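Tyrosine phosphatase (Orf virus, PDB 5NCR) dephosphorylates phosphoproteins as a homodimeric tyrosine phosphatase of the dual-specificity family, with triple substrate specificity, and probably also acts on phosphoserine. Local coordinates at residues 80-83 and 84-87; 66-69 and 70-74; 37-40 and 41-44. The protein carries 2 engineered substitutions. All coordinates share one frame; numbering follows the deposited sequence.

Contact 1: residues 80-83 and 84-87; sequences RDDD and KTNI. Engineered in segment 84-87: K84 (natural residue Thr).
The D82 carboxylate and the T85 side chain meet at about a right angle, and one oxygen, D82 OD1, takes all three bonds from segment 84-87. T85 OG1 donates to D82 OD1 at 2.7 Å, coming down from above the carboxylate plane. T85 N reaches the same D82 OD1 at 3.0 Å, nearly in line with the C-O bond, while K84 N approaches it more steeply from above the plane at 3.2 Å. D82 CG sits between its own backbone N and carbonyl carbon (chi1 62°), which folds the acid back over the turn to face these donors. With OD1 gripped three times, rotation of the carboxylate is fixed further by its other oxygen: R80 NH1 forms a salt bridge at 2.7 Å with D82 OD2, which offers its anti lone pair, the one pointing away from OD1. The R80 chain runs extended to get there. K84, an engineered residue (natural Thr), contributes its backbone N to the turn, and its side chain leads off the surface. Outside the turn, F167 of helix 165-177 packs on T85. D82 OD1 with K84 N makes an Asx turn, here in the loop between strand 73-76 and helix 90-103, where cysteine-based phosphatases of this family carry their general-acid loop.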
loop_
_atom_site.group_PDB
_atom_site.type_symbol
_atom_site.label_atom_id
_atom_site.label_comp_id
_atom_site.label_asym_id
_atom_site.label_seq_id
_atom_site.Cartn_x
_atom_site.Cartn_y
_atom_site.Cartn_z
ATOM N N ARG B 80 22.365 -12.455 -11.282
ATOM C CA ARG B 80 21.397 -13.130 -12.121
ATOM C C ARG B 80 20.039 -12.529 -11.746
ATOM O O ARG B 80 19.766 -12.310 -10.558
ATOM C CB ARG B 80 21.396 -14.658 -11.877
ATOM C CG ARG B 80 20.570 -15.405 -12.932
ATOM C CD ARG B 80 20.760 -16.909 -12.944
ATOM N NE ARG B 80 19.979 -17.532 -14.017
ATOM C CZ ARG B 80 18.854 -18.223 -13.851
ATOM N NH1 ARG B 80 18.364 -18.426 -12.635
ATOM N NH2 ARG B 80 18.224 -18.739 -14.898
ATOM N N ASP B 81 19.207 -12.229 -12.762
ATOM C CA ASP B 81 17.885 -11.707 -12.501
ATOM C C ASP B 81 16.936 -12.914 -12.308
ATOM O O ASP B 81 16.301 -13.372 -13.255
ATOM C CB ASP B 81 17.442 -10.729 -13.604
ATOM C CG ASP B 81 16.032 -10.204 -13.438
ATOM O OD1 ASP B 81 15.527 -10.219 -12.297
ATOM O OD2 ASP B 81 15.438 -9.767 -14.447
ATOM N N ASP B 82 16.904 -13.456 -11.089
ATOM C CA ASP B 82 16.053 -14.616 -10.752
ATOM C C ASP B 82 15.439 -14.517 -9.346
ATOM O O ASP B 82 15.654 -13.511 -8.649
ATOM C CB ASP B 82 16.792 -15.936 -10.957
ATOM C CG ASP B 82 18.018 -16.124 -10.084
ATOM O OD1 ASP B 82 18.059 -15.541 -8.989
ATOM O OD2 ASP B 82 18.894 -16.932 -10.452
ATOM N N ASP B 83 14.698 -15.563 -8.920
ATOM C CA ASP B 83 13.996 -15.545 -7.646
ATOM C C ASP B 83 14.790 -16.098 -6.461
ATOM O O ASP B 83 14.243 -16.129 -5.354
ATOM C CB ASP B 83 12.612 -16.235 -7.756
ATOM C CG ASP B 83 12.611 -17.678 -8.211
ATOM O OD1 ASP B 83 13.684 -18.174 -8.628
ATOM O OD2 ASP B 83 11.529 -18.311 -8.175
ATOM N N LYS B 84 16.054 -16.476 -6.631
ATOM C CA LYS B 84 16.786 -17.004 -5.471
ATOM C C LYS B 84 18.048 -16.204 -5.145
ATOM O O LYS B 84 18.629 -16.371 -4.084
ATOM C CB LYS B 84 17.075 -18.505 -5.644
ATOM C CG LYS B 84 15.853 -19.416 -5.416
ATOM C CD LYS B 84 15.441 -19.528 -3.938
ATOM C CE LYS B 84 15.359 -20.961 -3.452
ATOM N NZ LYS B 84 14.908 -21.046 -2.035
ATOM N N THR B 85 18.416 -15.283 -6.027
ATOM C CA THR B 85 19.590 -14.423 -5.862
ATOM C C THR B 85 19.491 -13.541 -4.597
ATOM O O THR B 85 18.468 -12.915 -4.340
ATOM C CB THR B 85 19.850 -13.646 -7.149
ATOM O OG1 THR B 85 20.389 -14.556 -8.099
ATOM C CG2 THR B 85 20.831 -12.523 -6.984
ATOM N N ASN B 86 20.592 -13.572 -3.811
ATOM C CA ASN B 86 20.832 -12.824 -2.585
ATOM C C ASN B 86 21.507 -11.466 -2.887
ATOM O O ASN B 86 22.590 -11.407 -3.462
ATOM C CB ASN B 86 21.697 -13.657 -1.622
ATOM C CG ASN B 86 21.874 -13.053 -0.248
ATOM O OD1 ASN B 86 21.091 -12.214 0.193
ATOM N ND2 ASN B 86 22.906 -13.469 0.467
ATOM N N ILE B 87 20.850 -10.387 -2.486
ATOM C CA ILE B 87 21.330 -9.010 -2.671
ATOM C C ILE B 87 21.529 -8.291 -1.327
ATOM O O ILE B 87 21.976 -7.139 -1.310
ATOM C CB ILE B 87 20.446 -8.188 -3.661
ATOM C CG1 ILE B 87 18.968 -8.094 -3.185
ATOM C CG2 ILE B 87 20.572 -8.727 -5.075
ATOM C CD1 ILE B 87 18.242 -6.817 -3.546
#

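Contact 2: residues 66-69 and 70-74; sequences YSTP and AGITA
T68 and I72 face each other across a type II beta turn that runs from P69 to I72 and delivers the chain into edge strand 73-76. The turn is closed by I72 N donating to P69 O at 3.2 Å with an N-H...O angle of 156°. G71 takes the third position with phi 90°, the backbone shape a type II turn asks for there and one in which a CB would run into the carbonyl O of A70, so that glycine is called for. A second bond backs up the first: T68 OG1 gives its hydrogen to I72 O, also at 3.2 Å, reaching the oxygen from a direction tilted out of the carbonyl plane. A chi1 of 41° wedges T68 OG1 between the N and C branches of its own backbone and sets CG2 beside the backbone N, against A74. On the apolar side, P69 CG rests against I72 CD1 at 3.8 Å, ring and branched chain crossing at a slant at the mouth of the turn.

Further from the turn, the Y66 ring comes against A74. Its CE1 touches A74 CB at 3.7 Å, obliquely to the ring, while T68 CG2 lies in the ring plane at its edge. The phenol is held at its far end by a hydrogen bond between Y66 OH and H111, the last residue of strand 108-111, just ahead of the phosphate-binding loop expected in this family. Behind the contact, L58 of strand 57-60 and L47 of helix 40-47 pack on Y66 and T68, and backbone bonds from T73 to K56 and L58 join strand 73-76, outermost in this chain's sheet, to strand 57-60. The packing is tightest where T68 CG2 presses on A74 CB, the two methyl carbons only 3.5 Å apart.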
loop_
_atom_site.group_PDB
_atom_site.type_symbol
_atom_site.label_atom_id
_atom_site.label_comp_id
_atom_site.label_asym_id
_atom_site.label_seq_id
_atom_site.Cartn_x
_atom_site.Cartn_y
_atom_site.Cartn_z
ATOM N N TYR B 66 33.191 -6.018 -19.099
ATOM C CA TYR B 66 33.618 -5.221 -20.250
ATOM C C TYR B 66 34.801 -4.325 -19.877
ATOM O O TYR B 66 35.035 -4.048 -18.691
ATOM C CB TYR B 66 32.461 -4.395 -20.858
ATOM C CG TYR B 66 31.754 -3.489 -19.869
ATOM C CD1 TYR B 66 32.364 -2.331 -19.395
ATOM C CD2 TYR B 66 30.466 -3.777 -19.425
ATOM C CE1 TYR B 66 31.733 -1.507 -18.467
ATOM C CE2 TYR B 66 29.812 -2.946 -18.509
ATOM C CZ TYR B 66 30.454 -1.813 -18.030
ATOM O OH TYR B 66 29.842 -0.984 -17.131
ATOM N N SER B 67 35.533 -3.867 -20.907
ATOM C CA SER B 67 36.654 -2.951 -20.778
ATOM C C SER B 67 36.079 -1.544 -20.792
ATOM O O SER B 67 35.073 -1.296 -21.461
ATOM C CB SER B 67 37.622 -3.129 -21.949
ATOM O OG SER B 67 38.522 -2.041 -22.102
ATOM N N THR B 68 36.730 -0.623 -20.080
ATOM C CA THR B 68 36.310 0.775 -20.037
ATOM C C THR B 68 37.355 1.707 -20.650
ATOM O O THR B 68 38.559 1.489 -20.448
ATOM C CB THR B 68 35.999 1.213 -18.612
ATOM O OG1 THR B 68 36.977 0.678 -17.718
ATOM C CG2 THR B 68 34.595 0.846 -18.190
ATOM N N PRO B 69 36.920 2.797 -21.331
ATOM C CA PRO B 69 37.901 3.765 -21.845
ATOM C C PRO B 69 38.535 4.520 -20.673
ATOM O O PRO B 69 38.053 4.418 -19.529
ATOM C CB PRO B 69 37.062 4.684 -22.732
ATOM C CG PRO B 69 35.702 4.624 -22.131
ATOM C CD PRO B 69 35.534 3.232 -21.620
ATOM N N ALA B 70 39.623 5.254 -20.956
ATOM C CA ALA B 70 40.363 6.035 -19.970
ATOM C C ALA B 70 39.445 7.035 -19.277
ATOM O O ALA B 70 38.609 7.656 -19.931
ATOM C CB ALA B 70 41.512 6.764 -20.655
ATOM N N GLY B 71 39.587 7.147 -17.961
ATOM C CA GLY B 71 38.804 8.071 -17.147
ATOM C C GLY B 71 37.508 7.506 -16.598
ATOM O O GLY B 71 36.862 8.158 -15.773
ATOM N N ILE B 72 37.102 6.303 -17.063
ATOM C CA ILE B 72 35.880 5.648 -16.574
ATOM C C ILE B 72 36.223 4.374 -15.790
ATOM O O ILE B 72 36.913 3.500 -16.317
ATOM C CB ILE B 72 34.808 5.393 -17.679
ATOM C CG1 ILE B 72 34.476 6.691 -18.453
ATOM C CG2 ILE B 72 33.534 4.778 -17.062
ATOM C CD1 ILE B 72 33.578 6.524 -19.670
ATOM N N THR B 73 35.721 4.275 -14.546
ATOM C CA THR B 73 35.912 3.118 -13.667
ATOM C C THR B 73 34.622 2.275 -13.649
ATOM O O THR B 73 33.558 2.798 -13.327
ATOM C CB THR B 73 36.337 3.575 -12.253
ATOM O OG1 THR B 73 37.563 4.300 -12.340
ATOM C CG2 THR B 73 36.512 2.413 -11.288
ATOM N N ALA B 74 34.722 0.977 -13.987
ATOM C CA ALA B 74 33.566 0.086 -13.967
ATOM C C ALA B 74 33.640 -0.877 -12.779
ATOM O O ALA B 74 34.641 -1.585 -12.602
ATOM C CB ALA B 74 33.461 -0.695 -15.263
#

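Contact 3: residues 37-40 and 41-44; sequences LGSA and EDAR
A capping box made by S39 and D42 starts helix 40-47, in the step from strand 35-38 into the helix. S39 is the N-cap. Its backbone N donates to D42 OD2 at 2.8 Å along an almost straight line (169°), using the lone pair of that oxygen that points away from OD1. The return half comes from the serine side chain, although here it accepts from E41 N through a weak bond, 3.3 Å from S39 OG. The same hydroxyl also donates to D42 OD2 at 3.2 Å, arriving from well above the carboxylate plane. D42 can do this because its CG stands beside the backbone N (chi1 -58°), which brings the carboxylate round to the S39 N-H and hydroxyl; G38 CA packs against it, 3.3 Å from D42 OD2.

Behind the cap the regular helical bonds begin, with A43 N on S39 O at 3.0 Å and R44 N on A40 O at 2.8 Å. The R44 chain bends at chi3, so that one guanidinium face lies over A40 O, 3.9 Å from the plane. Backbone bonds from G38 to V110 and from A40 to V113 join this corner to strand 108-111 and the loop after it. With two donors on D42 OD2 and the acid set at the amino end of a helix, the negative form of D42 is probably favoured.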
loop_
_atom_site.group_PDB
_atom_site.type_symbol
_atom_site.label_atom_id
_atom_site.label_comp_id
_atom_site.label_asym_id
_atom_site.label_seq_id
_atom_site.Cartn_x
_atom_site.Cartn_y
_atom_site.Cartn_z
ATOM N N LEU B 37 20.230 5.580 -13.635
ATOM C CA LEU B 37 19.737 4.222 -13.793
ATOM C C LEU B 37 19.545 4.011 -15.286
ATOM O O LEU B 37 18.932 4.842 -15.934
ATOM C CB LEU B 37 18.404 4.052 -13.013
ATOM C CG LEU B 37 17.586 2.778 -13.210
ATOM C CD1 LEU B 37 18.412 1.552 -12.915
ATOM C CD2 LEU B 37 16.380 2.761 -12.280
ATOM N N GLY B 38 20.102 2.930 -15.813
ATOM C CA GLY B 38 19.991 2.633 -17.229
ATOM C C GLY B 38 20.067 1.172 -17.570
ATOM O O GLY B 38 20.168 0.314 -16.684
ATOM N N SER B 39 20.020 0.895 -18.888
ATOM C CA SER B 39 20.063 -0.445 -19.457
ATOM C C SER B 39 21.409 -0.686 -20.156
ATOM O O SER B 39 22.281 0.188 -20.145
ATOM C CB SER B 39 18.940 -0.574 -20.482
ATOM O OG SER B 39 19.229 0.260 -21.592
ATOM N N ALA B 40 21.542 -1.846 -20.829
ATOM C CA ALA B 40 22.721 -2.210 -21.627
ATOM C C ALA B 40 22.913 -1.211 -22.762
ATOM O O ALA B 40 24.051 -0.873 -23.086
ATOM C CB ALA B 40 22.569 -3.625 -22.192
ATOM N N GLU B 41 21.799 -0.715 -23.347
ATOM C CA GLU B 41 21.816 0.286 -24.417
ATOM C C GLU B 41 22.457 1.594 -23.940
ATOM O O GLU B 41 23.258 2.172 -24.673
ATOM C CB GLU B 41 20.386 0.529 -24.948
ATOM C CG GLU B 41 19.777 -0.694 -25.620
ATOM C CD GLU B 41 18.426 -1.244 -25.175
ATOM O OE1 GLU B 41 17.585 -0.489 -24.628
ATOM O OE2 GLU B 41 18.191 -2.444 -25.443
ATOM N N ASP B 42 22.134 2.036 -22.698
ATOM C CA ASP B 42 22.711 3.253 -22.126
ATOM C C ASP B 42 24.192 3.055 -21.825
ATOM O O ASP B 42 25.008 3.944 -22.100
ATOM C CB ASP B 42 21.932 3.678 -20.853
ATOM C CG ASP B 42 20.449 3.934 -21.079
ATOM O OD1 ASP B 42 20.117 4.835 -21.886
ATOM O OD2 ASP B 42 19.624 3.250 -20.437
ATOM N N ALA B 43 24.545 1.872 -21.285
ATOM C CA ALA B 43 25.942 1.524 -20.966
ATOM C C ALA B 43 26.787 1.504 -22.233
ATOM O O ALA B 43 27.877 2.068 -22.227
ATOM C CB ALA B 43 26.019 0.170 -20.272
ATOM N N ARG B 44 26.260 0.909 -23.326
ATOM C CA ARG B 44 26.925 0.819 -24.635
ATOM C C ARG B 44 27.221 2.199 -25.211
ATOM O O ARG B 44 28.289 2.397 -25.789
ATOM C CB ARG B 44 26.078 0.006 -25.620
ATOM C CG ARG B 44 26.426 -1.482 -25.623
ATOM C CD ARG B 44 25.832 -2.216 -26.817
ATOM N NE ARG B 44 24.367 -2.174 -26.825
ATOM C CZ ARG B 44 23.582 -3.075 -26.240
ATOM N NH1 ARG B 44 24.111 -4.114 -25.602
ATOM N NH2 ARG B 44 22.264 -2.951 -26.297
#

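Overall arrangement
From the N terminus, contact 3 comes first, turning strand 35-38 into helix 40-47. The chain then runs through strand 57-60 to contact 2, which closes the loop leading into edge strand 73-76, and contact 1 follows in the loop between that strand and helix 90-103. The three are strictly in series: none nests in or crosses another. Contacts 2 and 3 reach the same sheet and come within about 5 Å at their nearest atoms, and V46 and L47 of helix 40-47, the helix begun by contact 3, pack on side chains of contact 2. Contact 1 stands apart, its centre about 26 Å from that of contact 2 and about 20 Å from that of contact 3, over against helix 165-177.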